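Local coordinates for SusD superfamily protein (Bacteroides vulgatus, PDB 3MYV) that probably binds polysaccharide at the outer membrane, taking part in glycan capture, at residues N188-R193 and G224-Y229; Q215-A220 and S335-I340. All coordinates share one frame; numbering follows the deposited sequence.

Both contacts are buried, and their centres lie about 8 Å apart. Helix 206-223 brings them together: contact 2 packs its later turns on helix 334-348, while in contact 1 the loop that follows it folds back to the start of helix 189-202. Contact 1 is the more polar, with a helix cap and a tyrosine hydroxyl that accepts from the capping side chain. Contact 2 joins two helices through aliphatic side chains and one tyrosine ring. They touch directly. Arg193 NH1 forms a salt bridge with Asp219 OD2 at 2.9 Å, Tyr190 packs on Leu216, and Leu228 reaches Ser335 and Tyr338.

Contact 1: residues N188-R193 and G224-Y229; sequences NKYAAR and GSYALY. With EDO (1,2-ethanediol), chain H.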
loop_
_atom_site.group_PDB
_atom_site.type_symbol
_atom_site.label_atom_id
_atom_site.label_comp_id
_atom_site.label_asym_id
_atom_site.label_seq_id
_atom_site.Cartn_x
_atom_site.Cartn_y
_atom_site.Cartn_z
ATOM N N ASN A 188 -12.788 -0.084 8.566
ATOM C CA ASN A 188 -13.571 -0.746 9.604
ATOM C C ASN A 188 -12.765 -1.935 10.142
ATOM O O ASN A 188 -11.601 -2.102 9.791
ATOM C CB ASN A 188 -14.935 -1.206 9.075
ATOM C CG ASN A 188 -14.825 -2.309 8.015
ATOM O OD1 ASN A 188 -13.744 -2.621 7.553
ATOM N ND2 ASN A 188 -15.959 -2.904 7.650
ATOM N N LYS A 189 -13.379 -2.755 10.982
ATOM C CA LYS A 189 -12.660 -3.874 11.624
ATOM C C LYS A 189 -12.062 -4.824 10.594
ATOM O O LYS A 189 -10.937 -5.295 10.753
ATOM C CB LYS A 189 -13.594 -4.623 12.577
ATOM C CG LYS A 189 -12.902 -5.650 13.467
ATOM C CD LYS A 189 -13.929 -6.256 14.437
ATOM C CE LYS A 189 -13.326 -7.394 15.206
ATOM N NZ LYS A 189 -14.130 -7.726 16.369
ATOM N N TYR A 190 -12.790 -5.089 9.512
ATOM C CA TYR A 190 -12.241 -5.934 8.467
ATOM C C TYR A 190 -10.971 -5.384 7.837
ATOM O O TYR A 190 -10.005 -6.131 7.644
ATOM C CB TYR A 190 -13.272 -6.221 7.394
ATOM C CG TYR A 190 -14.326 -7.212 7.775
ATOM C CD1 TYR A 190 -14.172 -8.571 7.489
ATOM C CD2 TYR A 190 -15.523 -6.787 8.321
ATOM C CE1 TYR A 190 -15.173 -9.484 7.812
ATOM C CE2 TYR A 190 -16.530 -7.675 8.626
ATOM C CZ TYR A 190 -16.350 -9.014 8.377
ATOM O OH TYR A 190 -17.366 -9.870 8.691
ATOM N N ALA A 191 -10.974 -4.093 7.502
ATOM C CA ALA A 191 -9.818 -3.400 6.964
ATOM C C ALA A 191 -8.647 -3.501 7.902
ATOM O O ALA A 191 -7.497 -3.803 7.498
ATOM C CB ALA A 191 -10.165 -1.886 6.711
ATOM N N ALA A 192 -8.906 -3.193 9.165
ATOM C CA ALA A 192 -7.844 -3.236 10.174
ATOM C C ALA A 192 -7.212 -4.622 10.327
ATOM O O ALA A 192 -5.992 -4.724 10.507
ATOM C CB ALA A 192 -8.377 -2.744 11.562
ATOM N N ARG A 193 -8.031 -5.678 10.281
ATOM C CA ARG A 193 -7.504 -7.048 10.313
ATOM C C ARG A 193 -6.730 -7.373 9.028
ATOM O O ARG A 193 -5.699 -8.024 9.084
ATOM C CB ARG A 193 -8.635 -8.078 10.524
ATOM C CG ARG A 193 -9.377 -7.909 11.872
ATOM C CD ARG A 193 -10.656 -8.729 11.887
ATOM N NE ARG A 193 -10.382 -10.159 11.935
ATOM C CZ ARG A 193 -11.237 -11.104 11.575
ATOM N NH1 ARG A 193 -12.429 -10.795 11.037
ATOM N NH2 ARG A 193 -10.896 -12.367 11.728
ATOM N N GLY A 224 -20.933 -12.859 4.279
ATOM C CA GLY A 224 -21.243 -12.367 2.938
ATOM C C GLY A 224 -20.864 -10.914 2.710
ATOM O O GLY A 224 -21.223 -10.326 1.690
ATOM N N SER A 225 -20.094 -10.344 3.631
ATOM C CA SER A 225 -19.840 -8.907 3.612
ATOM C C SER A 225 -18.791 -8.479 2.603
ATOM O O SER A 225 -18.795 -7.322 2.172
ATOM C CB SER A 225 -19.499 -8.424 5.012
ATOM O OG SER A 225 -20.656 -8.535 5.815
ATOM N N TYR A 226 -17.912 -9.414 2.225
ATOM C CA TYR A 226 -16.931 -9.204 1.170
ATOM C C TYR A 226 -16.825 -10.477 0.345
ATOM O O TYR A 226 -17.081 -11.578 0.855
ATOM C CB TYR A 226 -15.579 -8.810 1.736
ATOM C CG TYR A 226 -15.635 -7.580 2.574
ATOM C CD1 TYR A 226 -15.505 -6.305 2.004
ATOM C CD2 TYR A 226 -15.836 -7.669 3.961
ATOM C CE1 TYR A 226 -15.548 -5.164 2.801
ATOM C CE2 TYR A 226 -15.896 -6.536 4.752
ATOM C CZ TYR A 226 -15.758 -5.286 4.169
ATOM O OH TYR A 226 -15.791 -4.158 4.948
ATOM N N ALA A 227 -16.509 -10.322 -0.940
ATOM C CA ALA A 227 -16.389 -11.444 -1.860
ATOM C C ALA A 227 -15.493 -11.066 -3.031
ATOM O O ALA A 227 -15.440 -9.886 -3.447
ATOM C CB ALA A 227 -17.787 -11.852 -2.378
ATOM N N LEU A 228 -14.832 -12.080 -3.584
ATOM C CA LEU A 228 -13.958 -11.908 -4.731
ATOM C C LEU A 228 -14.769 -11.587 -5.981
ATOM O O LEU A 228 -15.810 -12.177 -6.214
ATOM C CB LEU A 228 -13.145 -13.166 -4.989
ATOM C CG LEU A 228 -12.091 -13.524 -3.970
ATOM C CD1 LEU A 228 -11.478 -14.873 -4.336
ATOM C CD2 LEU A 228 -11.037 -12.409 -3.874
ATOM N N TYR A 229 -14.277 -10.664 -6.795
ATOM C CA TYR A 229 -14.870 -10.420 -8.133
ATOM C C TYR A 229 -14.711 -11.640 -9.016
ATOM O O TYR A 229 -13.602 -12.116 -9.200
ATOM C CB TYR A 229 -14.212 -9.225 -8.852
ATOM C CG TYR A 229 -14.162 -8.003 -7.986
ATOM C CD1 TYR A 229 -15.332 -7.480 -7.452
ATOM C CD2 TYR A 229 -12.962 -7.387 -7.660
ATOM C CE1 TYR A 229 -15.304 -6.407 -6.611
ATOM C CE2 TYR A 229 -12.933 -6.273 -6.822
ATOM C CZ TYR A 229 -14.123 -5.792 -6.304
ATOM O OH TYR A 229 -14.149 -4.731 -5.420
HETATM C C1 EDO H . -11.076 -3.185 -6.204
HETATM O O1 EDO H . -12.053 -3.149 -5.160
HETATM C C2 EDO H . -11.717 -2.854 -7.553
HETATM O O2 EDO H . -12.179 -1.510 -7.532
HETATM O O HOH W 1 -20.018 -8.122 8.498
#
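Tyr226 CE2 lies over one face of the Tyr190 ring. It stands 3.4 Å above the plane of that ring, off its centre, and the closest approach is Tyr226 CE2 to Tyr190 CG at 3.5 Å. The two rings are inclined to each other at 59°. Near the plane of the Tyr226 ring, at its edge, lies the Asn188 amide, turned steeply to the ring. Asn188 ND2 donates to Tyr226 OH over 3.0 Å, bent to 147° at the hydrogen.

Asn188 is the N-cap of helix 189-202. Its CG sits between the backbone N and the carbonyl carbon (chi1 66°), and Asn188 OD1 accepts from Ala191 N at 3.1 Å. That capping bond helps fix the amide, with ND2 toward the tyrosine. Asn188 ND2 also makes weak bonds to Glu180 O and Glu181 O.

In one of two deposited conformers of Ser225, a water links Tyr190 OH to Ser225 OG. Phe249 meets the Tyr226 ring edge-to-face, and Lys182 makes a cation-pi contact with it. Tyr229 OH hydrogen-bonds O1 of a 1,2-ethanediol, probably from the crystallisation liquor, at 2.6 Å.

The two ends of the Asn188 amide thus do different work. One caps the helix start and the other donates to the hydroxyl of buried Tyr226. Together they tie the loop after helix 206-223 to the first turn of helix 189-202.

Contact 2: residues Q215-A220 and S335-I340; sequences QLIKDA and SEVYLI
Ile217 lies over one face of the Tyr338 ring and also packs against Val337. Ile217 CD1 is 4.0 Å from the centroid of the Tyr338 ring and 12° off the ring normal, a CH-pi contact over the centre. Both branches of the isoleucine are used. CG1 is anti to the carbonyl carbon (chi1 -68°), and from there the chain runs out extended, which carries CD1 over the ring. The other branch, Ile217 CG2, meets the phenol end, 3.4 Å from Tyr338 OH and 3.6 Å from Tyr338 CZ.

Val337 offers both methyls. Val337 CG1 lies 3.7 Å from Ile217 CG1, where the two side chains run alongside in opposite senses. Val337 CG2 touches Leu216 CD2 at 3.9 Å, and these two side chains lie roughly perpendicular.

The Tyr338 ring leans across from the flank of its helix to present its face to Ile217. With an alanine here, Ile217 CD1 would probably lose the ring surface it rests on, and a gap would open between the helices.

The helices run roughly antiparallel, the short segments inclined at 141° with their axes 10.0 Å apart. Tyr359 and Ile363 of helix 350-367 also pack on Tyr338, and Tyr359 touches Ile217 as well. Leu216 also rests on Ala194 of helix 189-202. Helix 206-223 is therefore packed between helices 189-202 and 334-348, consistent with the TPR-like helical part of SusD-family proteins.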
loop_
_atom_site.group_PDB
_atom_site.type_symbol
_atom_site.label_atom_id
_atom_site.label_comp_id
_atom_site.label_asym_id
_atom_site.label_seq_id
_atom_site.Cartn_x
_atom_site.Cartn_y
_atom_site.Cartn_z
ATOM N N GLN A 215 -8.719 -16.628 8.827
ATOM C CA GLN A 215 -9.959 -16.400 9.562
ATOM C C GLN A 215 -10.732 -15.250 8.949
ATOM O O GLN A 215 -11.968 -15.262 8.947
ATOM C CB GLN A 215 -9.699 -16.108 11.047
ATOM C CG GLN A 215 -10.990 -16.114 11.885
ATOM C CD GLN A 215 -11.700 -17.458 11.838
ATOM O OE1 GLN A 215 -11.121 -18.487 12.195
ATOM N NE2 GLN A 215 -12.946 -17.461 11.393
ATOM N N LEU A 216 -10.004 -14.249 8.446
ATOM C CA LEU A 216 -10.614 -13.079 7.816
ATOM C C LEU A 216 -11.354 -13.498 6.549
ATOM O O LEU A 216 -12.470 -13.019 6.273
ATOM C CB LEU A 216 -9.515 -12.022 7.507
ATOM C CG LEU A 216 -9.932 -10.694 6.872
ATOM C CD1 LEU A 216 -10.974 -10.009 7.716
ATOM C CD2 LEU A 216 -8.703 -9.752 6.673
ATOM N N ILE A 217 -10.744 -14.382 5.762
ATOM C CA ILE A 217 -11.396 -14.908 4.557
ATOM C C ILE A 217 -12.645 -15.695 4.936
ATOM O O ILE A 217 -13.709 -15.537 4.313
ATOM C CB ILE A 217 -10.446 -15.796 3.737
ATOM C CG1 ILE A 217 -9.316 -14.953 3.114
ATOM C CG2 ILE A 217 -11.169 -16.520 2.643
ATOM C CD1 ILE A 217 -8.131 -15.800 2.693
ATOM N N LYS A 218 -12.524 -16.521 5.981
ATOM C CA LYS A 218 -13.661 -17.302 6.442
ATOM C C LYS A 218 -14.796 -16.395 6.915
ATOM O O LYS A 218 -15.970 -16.639 6.569
ATOM C CB LYS A 218 -13.251 -18.270 7.533
ATOM C CG LYS A 218 -12.414 -19.435 7.029
ATOM C CD LYS A 218 -11.811 -20.198 8.164
ATOM C CE LYS A 218 -11.243 -21.523 7.719
ATOM N NZ LYS A 218 -10.347 -22.028 8.827
ATOM N N ASP A 219 -14.443 -15.341 7.662
ATOM C CA ASP A 219 -15.435 -14.390 8.164
ATOM C C ASP A 219 -16.109 -13.611 7.025
ATOM O O ASP A 219 -17.321 -13.386 7.063
ATOM C CB ASP A 219 -14.828 -13.409 9.174
ATOM C CG ASP A 219 -14.329 -14.087 10.442
ATOM O OD1 ASP A 219 -14.692 -15.273 10.704
ATOM O OD2 ASP A 219 -13.535 -13.440 11.165
ATOM N N ALA A 220 -15.343 -13.174 6.028
ATOM C CA ALA A 220 -15.944 -12.557 4.818
ATOM C C ALA A 220 -16.986 -13.471 4.155
ATOM O O ALA A 220 -18.065 -13.020 3.728
ATOM C CB ALA A 220 -14.864 -12.187 3.810
ATOM N N SER A 335 -8.509 -9.775 -2.334
ATOM C CA SER A 335 -7.503 -10.569 -3.053
ATOM C C SER A 335 -6.133 -10.541 -2.355
ATOM O O SER A 335 -5.440 -11.552 -2.305
ATOM C CB SER A 335 -7.373 -10.122 -4.508
ATOM O OG SER A 335 -8.551 -10.382 -5.280
ATOM N N GLU A 336 -5.741 -9.401 -1.786
ATOM C CA GLU A 336 -4.465 -9.368 -1.057
ATOM C C GLU A 336 -4.433 -10.385 0.074
ATOM O O GLU A 336 -3.409 -11.041 0.279
ATOM C CB GLU A 336 -4.136 -7.982 -0.495
ATOM C CG GLU A 336 -2.743 -7.927 0.118
ATOM C CD GLU A 336 -2.452 -6.667 0.947
ATOM O OE1 GLU A 336 -3.253 -5.724 0.883
ATOM O OE2 GLU A 336 -1.393 -6.635 1.610
ATOM N N VAL A 337 -5.532 -10.501 0.808
ATOM C CA VAL A 337 -5.599 -11.402 1.945
ATOM C C VAL A 337 -5.407 -12.863 1.502
ATOM O O VAL A 337 -4.682 -13.630 2.150
ATOM C CB VAL A 337 -6.902 -11.235 2.728
ATOM C CG1 VAL A 337 -6.919 -12.192 3.943
ATOM C CG2 VAL A 337 -7.099 -9.779 3.169
ATOM N N TYR A 338 -6.027 -13.232 0.390
ATOM C CA TYR A 338 -5.798 -14.548 -0.211
ATOM C C TYR A 338 -4.302 -14.753 -0.496
ATOM O O TYR A 338 -3.738 -15.799 -0.183
ATOM C CB TYR A 338 -6.623 -14.719 -1.492
ATOM C CG TYR A 338 -8.076 -15.120 -1.257
ATOM C CD1 TYR A 338 -9.024 -14.206 -0.790
ATOM C CD2 TYR A 338 -8.509 -16.410 -1.527
ATOM C CE1 TYR A 338 -10.363 -14.586 -0.590
ATOM C CE2 TYR A 338 -9.829 -16.801 -1.316
ATOM C CZ TYR A 338 -10.746 -15.890 -0.844
ATOM O OH TYR A 338 -12.058 -16.267 -0.655
ATOM N N LEU A 339 -3.663 -13.749 -1.086
ATOM C CA LEU A 339 -2.225 -13.848 -1.380
ATOM C C LEU A 339 -1.365 -13.846 -0.118
ATOM O O LEU A 339 -0.340 -14.520 -0.108
ATOM C CB LEU A 339 -1.780 -12.770 -2.365
ATOM C CG LEU A 339 -2.397 -12.931 -3.750
ATOM C CD1 LEU A 339 -2.188 -11.688 -4.589
ATOM C CD2 LEU A 339 -1.874 -14.175 -4.475
ATOM N N ILE A 340 -1.771 -13.128 0.943
ATOM C CA ILE A 340 -1.052 -13.210 2.237
ATOM C C ILE A 340 -1.135 -14.651 2.808
ATOM O O ILE A 340 -0.131 -15.235 3.230
ATOM C CB ILE A 340 -1.604 -12.182 3.268
ATOM C CG1 ILE A 340 -1.308 -10.735 2.795
ATOM C CG2 ILE A 340 -1.049 -12.511 4.694
ATOM C CD1 ILE A 340 -2.056 -9.624 3.554
#